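Local coordinates for hypothetical multiheme protein (Ignicoccus hospitalis KIN4/I, PDB 4QO5) that binds eight c-type hemes as a membrane-associated cytochrome and probably carries electrons along them, although its physiological role is not established, at residues E67-A70 and N71-N74; V75-C79 and Y80-G84. All coordinates share one frame; numbering follows the deposited sequence.

Contacts 1 and 2 follow one another directly along the chain, 67-74 and then 75-84, with centres about 11 Å apart on the same side of the molecule. Contact 1 forms the short turn of helix 70-73, and contact 2 opens with the extended residues that leave it and closes on helix 79-83, which carries a heme-attachment motif. The two meet where L72 CD2 packs against E81 CG at 3.8 Å. V77 lies close to a heme other than the one bound through C79, C82 and H83. These short helices and the extended residues between them thus run past neighbouring hemes, contact 2 binding one and contact 1 touching another through L72.

Contact 1. Residues E67-A70 and N71-N74; sequences EIPA and NLRN
R73 reaches back along the chain to I68, and the way its guanidinium is turned shows how one side chain can brace a tight bend. With CG anti to its own carbonyl carbon (chi1 -67°) and the chain extended from CG to NE, the group lies across the start of the turn, where R73 NE donates to I68 O at 2.8 Å. The acceptor sits near the edge of the guanidinium but about 26° out of its plane, and R73 NH2 adds a weak bond to the same oxygen, making an uneven fork. A70 lies over one face of the group, offset toward its rim, with A70 CB 3.7 Å from R73 NH1. The single NE hydrogen is shared between I68 O and, weakly, L65 O.

The backbone between these residues makes a short, weakly bonded helical turn: L72 N donates to P69 O at 2.8 Å and R73 N to A70 O at 3.3 Å, both spanning three residues. A water takes the turn one step further, donating to A70 O and accepting from N74 N.

L72 holds the apolar side of the turn. Its CD1 lies 3.9 Å from P69 CG, the two side chains meeting at a slant, while I68 CG2 approaches L72 CB at 4.0 Å with the side chains nearly perpendicular. N71 OD1 comes within 3.4 Å of P69 CB. I68 and L72 are buried, I68 against P48 and C113, L72 against V112, L85 and a heme; the E67 carboxylate forms a salt bridge with R115.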
# COMPACT_ATOMS: atom_id res chain seq x y z
N GLU A 67 -19.94 42.79 -0.67
CA GLU A 67 -18.59 42.92 -1.20
C GLU A 67 -18.31 41.95 -2.34
O GLU A 67 -17.21 41.92 -2.89
CB GLU A 67 -17.57 42.73 -0.08
CG GLU A 67 -17.71 43.80 1.02
CD GLU A 67 -16.57 43.76 2.02
OE1 GLU A 67 -15.39 43.80 1.58
OE2 GLU A 67 -16.84 43.70 3.24
N ILE A 68 -19.30 41.12 -2.67
CA ILE A 68 -19.22 40.26 -3.85
C ILE A 68 -19.79 41.08 -5.00
O ILE A 68 -20.83 41.71 -4.83
CB ILE A 68 -20.06 38.98 -3.66
CG1 ILE A 68 -19.49 38.13 -2.53
CG2 ILE A 68 -20.14 38.15 -4.95
CD1 ILE A 68 -20.28 36.83 -2.27
N PRO A 69 -19.10 41.09 -6.15
CA PRO A 69 -19.58 41.89 -7.30
C PRO A 69 -21.04 41.56 -7.65
O PRO A 69 -21.44 40.39 -7.68
CB PRO A 69 -18.65 41.47 -8.43
CG PRO A 69 -17.38 41.02 -7.74
CD PRO A 69 -17.83 40.40 -6.43
N ALA A 70 -21.83 42.60 -7.89
CA ALA A 70 -23.27 42.47 -8.13
C ALA A 70 -23.64 41.45 -9.20
O ALA A 70 -24.61 40.71 -9.05
CB ALA A 70 -23.88 43.83 -8.46
N ASN A 71 -22.86 41.40 -10.28
CA ASN A 71 -23.13 40.45 -11.36
C ASN A 71 -22.91 38.97 -10.96
O ASN A 71 -23.28 38.07 -11.71
CB ASN A 71 -22.29 40.77 -12.60
CG ASN A 71 -20.83 40.44 -12.42
OD1 ASN A 71 -20.21 40.83 -11.43
ND2 ASN A 71 -20.26 39.71 -13.37
N LEU A 72 -22.31 38.73 -9.80
CA LEU A 72 -22.05 37.36 -9.35
C LEU A 72 -23.02 36.90 -8.26
O LEU A 72 -23.05 35.71 -7.93
CB LEU A 72 -20.61 37.23 -8.81
CG LEU A 72 -19.44 37.47 -9.77
CD1 LEU A 72 -18.10 37.43 -9.05
CD2 LEU A 72 -19.45 36.46 -10.91
N ARG A 73 -23.78 37.83 -7.69
CA ARG A 73 -24.60 37.52 -6.51
C ARG A 73 -25.76 36.57 -6.78
O ARG A 73 -26.11 35.74 -5.92
CB ARG A 73 -25.15 38.79 -5.89
CG ARG A 73 -24.08 39.67 -5.27
CD ARG A 73 -24.67 40.95 -4.70
NE ARG A 73 -23.59 41.87 -4.39
CZ ARG A 73 -23.67 43.19 -4.46
NH1 ARG A 73 -24.81 43.78 -4.83
NH2 ARG A 73 -22.61 43.93 -4.17
N ASN A 74 -26.37 36.70 -7.95
CA ASN A 74 -27.62 36.01 -8.23
C ASN A 74 -27.54 34.96 -9.33
O ASN A 74 -28.55 34.57 -9.90
CB ASN A 74 -28.73 37.03 -8.52
CG ASN A 74 -28.91 38.03 -7.39
OD1 ASN A 74 -28.67 39.23 -7.57
ND2 ASN A 74 -29.33 37.56 -6.23
O HOH W 1 -26.00 38.16 -10.37

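Contact 2. Residues V75-C79 and Y80-G84; sequences VVVGC and YECHG. With HEC (heme c), chain C.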
# COMPACT_ATOMS: atom_id res chain seq x y z
N VAL A 75 -26.32 34.50 -9.61
CA VAL A 75 -26.14 33.35 -10.50
C VAL A 75 -25.32 32.28 -9.81
O VAL A 75 -24.56 32.59 -8.88
CB VAL A 75 -25.49 33.74 -11.85
CG1 VAL A 75 -26.42 34.65 -12.66
CG2 VAL A 75 -24.14 34.43 -11.64
N VAL A 76 -25.48 31.03 -10.24
CA VAL A 76 -24.66 29.95 -9.72
C VAL A 76 -23.24 30.17 -10.23
O VAL A 76 -23.02 30.98 -11.15
CB VAL A 76 -25.19 28.54 -10.10
CG1 VAL A 76 -26.58 28.33 -9.51
CG2 VAL A 76 -25.21 28.34 -11.64
N VAL A 77 -22.28 29.50 -9.61
CA VAL A 77 -20.87 29.70 -9.94
C VAL A 77 -20.50 28.78 -11.11
O VAL A 77 -20.12 27.62 -10.91
CB VAL A 77 -19.99 29.37 -8.75
CG1 VAL A 77 -18.56 29.81 -8.98
CG2 VAL A 77 -20.55 30.01 -7.50
N GLY A 78 -20.64 29.33 -12.31
CA GLY A 78 -20.41 28.61 -13.55
C GLY A 78 -19.06 28.93 -14.17
O GLY A 78 -18.26 29.67 -13.59
N CYS A 79 -18.81 28.37 -15.35
CA CYS A 79 -17.53 28.49 -16.04
C CYS A 79 -17.07 29.95 -16.13
O CYS A 79 -15.90 30.26 -15.89
CB CYS A 79 -17.66 27.95 -17.48
SG CYS A 79 -18.82 26.53 -17.69
N TYR A 80 -17.98 30.85 -16.49
CA TYR A 80 -17.59 32.24 -16.67
C TYR A 80 -17.36 32.94 -15.33
O TYR A 80 -16.51 33.83 -15.22
CB TYR A 80 -18.62 32.99 -17.50
CG TYR A 80 -18.25 34.45 -17.69
CD1 TYR A 80 -17.30 34.81 -18.63
CD2 TYR A 80 -18.83 35.44 -16.91
CE1 TYR A 80 -16.94 36.14 -18.81
CE2 TYR A 80 -18.48 36.77 -17.08
CZ TYR A 80 -17.53 37.11 -18.04
OH TYR A 80 -17.16 38.42 -18.23
N GLU A 81 -18.09 32.52 -14.30
CA GLU A 81 -18.01 33.17 -13.00
C GLU A 81 -16.60 33.01 -12.42
O GLU A 81 -16.08 33.95 -11.84
CB GLU A 81 -19.08 32.65 -12.04
CG GLU A 81 -20.50 33.15 -12.36
CD GLU A 81 -20.97 32.80 -13.77
OE1 GLU A 81 -21.26 33.74 -14.56
OE2 GLU A 81 -21.05 31.60 -14.11
N CYS A 82 -15.98 31.86 -12.60
CA CYS A 82 -14.57 31.68 -12.20
C CYS A 82 -13.54 32.14 -13.23
O CYS A 82 -12.65 32.93 -12.92
CB CYS A 82 -14.29 30.23 -11.82
SG CYS A 82 -15.08 29.87 -10.25
N HIS A 83 -13.65 31.63 -14.45
CA HIS A 83 -12.60 31.84 -15.43
C HIS A 83 -12.60 33.24 -16.02
O HIS A 83 -11.63 33.62 -16.66
CB HIS A 83 -12.70 30.80 -16.55
CG HIS A 83 -12.28 29.44 -16.12
ND1 HIS A 83 -10.95 29.07 -16.02
CD2 HIS A 83 -13.00 28.37 -15.72
CE1 HIS A 83 -10.87 27.82 -15.59
NE2 HIS A 83 -12.10 27.38 -15.43
N GLY A 84 -13.67 33.99 -15.80
CA GLY A 84 -13.74 35.35 -16.30
C GLY A 84 -13.44 36.40 -15.25
O GLY A 84 -13.52 37.60 -15.52
FE HEC C . -12.52 25.46 -14.69
CHA HEC C . -9.16 24.83 -15.09
CHB HEC C . -13.01 24.66 -18.02
CHC HEC C . -15.76 25.95 -14.23
CHD HEC C . -11.94 26.49 -11.47
NA HEC C . -11.36 24.82 -16.22
C1A HEC C . -9.98 24.64 -16.17
C2A HEC C . -9.50 24.22 -17.46
C3A HEC C . -10.55 24.16 -18.27
C4A HEC C . -11.74 24.53 -17.52
CMA HEC C . -10.53 23.73 -19.75
CAA HEC C . -8.02 23.95 -17.82
CBA HEC C . -7.39 22.77 -17.10
CGA HEC C . -7.76 21.54 -17.87
O1A HEC C . -8.07 20.51 -17.21
O2A HEC C . -7.74 21.59 -19.13
NB HEC C . -13.99 25.41 -15.90
C1B HEC C . -14.06 24.95 -17.20
C2B HEC C . -15.43 24.72 -17.57
C3B HEC C . -16.13 25.03 -16.47
C4B HEC C . -15.27 25.50 -15.44
CMB HEC C . -15.86 24.14 -18.94
CAB HEC C . -17.59 24.91 -16.06
CBB HEC C . -18.23 23.59 -16.62
NC HEC C . -13.63 26.13 -13.18
C1C HEC C . -14.99 26.29 -13.17
C2C HEC C . -15.40 27.01 -11.99
C3C HEC C . -14.33 26.93 -11.18
C4C HEC C . -13.21 26.53 -11.95
CMC HEC C . -16.91 27.11 -11.64
CAC HEC C . -14.03 27.37 -9.72
CBC HEC C . -15.18 27.14 -8.70
ND HEC C . -10.85 25.63 -13.53
C1D HEC C . -10.88 26.03 -12.20
C2D HEC C . -9.57 25.93 -11.59
C3D HEC C . -8.67 25.43 -12.71
C4D HEC C . -9.55 25.28 -13.86
CMD HEC C . -9.30 26.29 -10.10
CAD HEC C . -7.15 25.11 -12.74
CBD HEC C . -6.32 25.68 -11.61
CGD HEC C . -6.30 24.70 -10.44
O1D HEC C . -5.65 25.01 -9.43
O2D HEC C . -6.93 23.62 -10.53
O HOH W 2 -23.65 30.92 -13.90
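C79, C82 and H83 meet one heme c from a single turn of helix, the arrangement of the CXXCH motif, here C79-Y80-E81-C82-H83. C79 SG and C82 SG form the thioethers to HEC CAB and HEC CAC, both modelled longer than a normal C-S bond. H83 NE2 binds the iron, HEC FE, at 2.1 Å. H222 supplies the other axial ligand. C79 O accepts from H83 N at 3.0 Å and also lies at the edge of the imidazole, in its plane. The ring's rotation is set by the iron at NE2 and by H83 ND1, which is hydrogen-bonded to H102 O and might thereby make the ligand more electron-rich. This heme side is tightly filled: V77 CG1 packs on C82 SG at 3.7 Å, and V77 O approaches the heme methyl HEC CMC.

Away from the porphyrin the contact is polar but well bonded. E81 folds back at chi2 (58°), bringing E81 OE2 to 2.9 Å from G78 N in a weak bond. G78 is the N-cap, so this return of the carboxylate three residues on is the reciprocal half of a capping box; weak bonds from E81 N and C82 N to G78 O begin the helix. A water donates to V76 O at 2.8 Å and to E81 OE2 at 2.7 Å, while T20 also bonds OE2 and S17 holds OE1.

The solvent side is formed by partly exposed V75 and Y80. V75 CG2 lies 3.9 Å from E81 CG, the side chains crossing at about a right angle; G84 CA lies over one face of the Y80 ring, offset toward its rim, with E81 OE1 at the ring's edge.

Helix 18-30 borders this turn, its T20, C23 and L24 touching C79 and its Q19 touching Y80; near V77 lie M43 and, from helix 32-39, W38, which bonds V77 O.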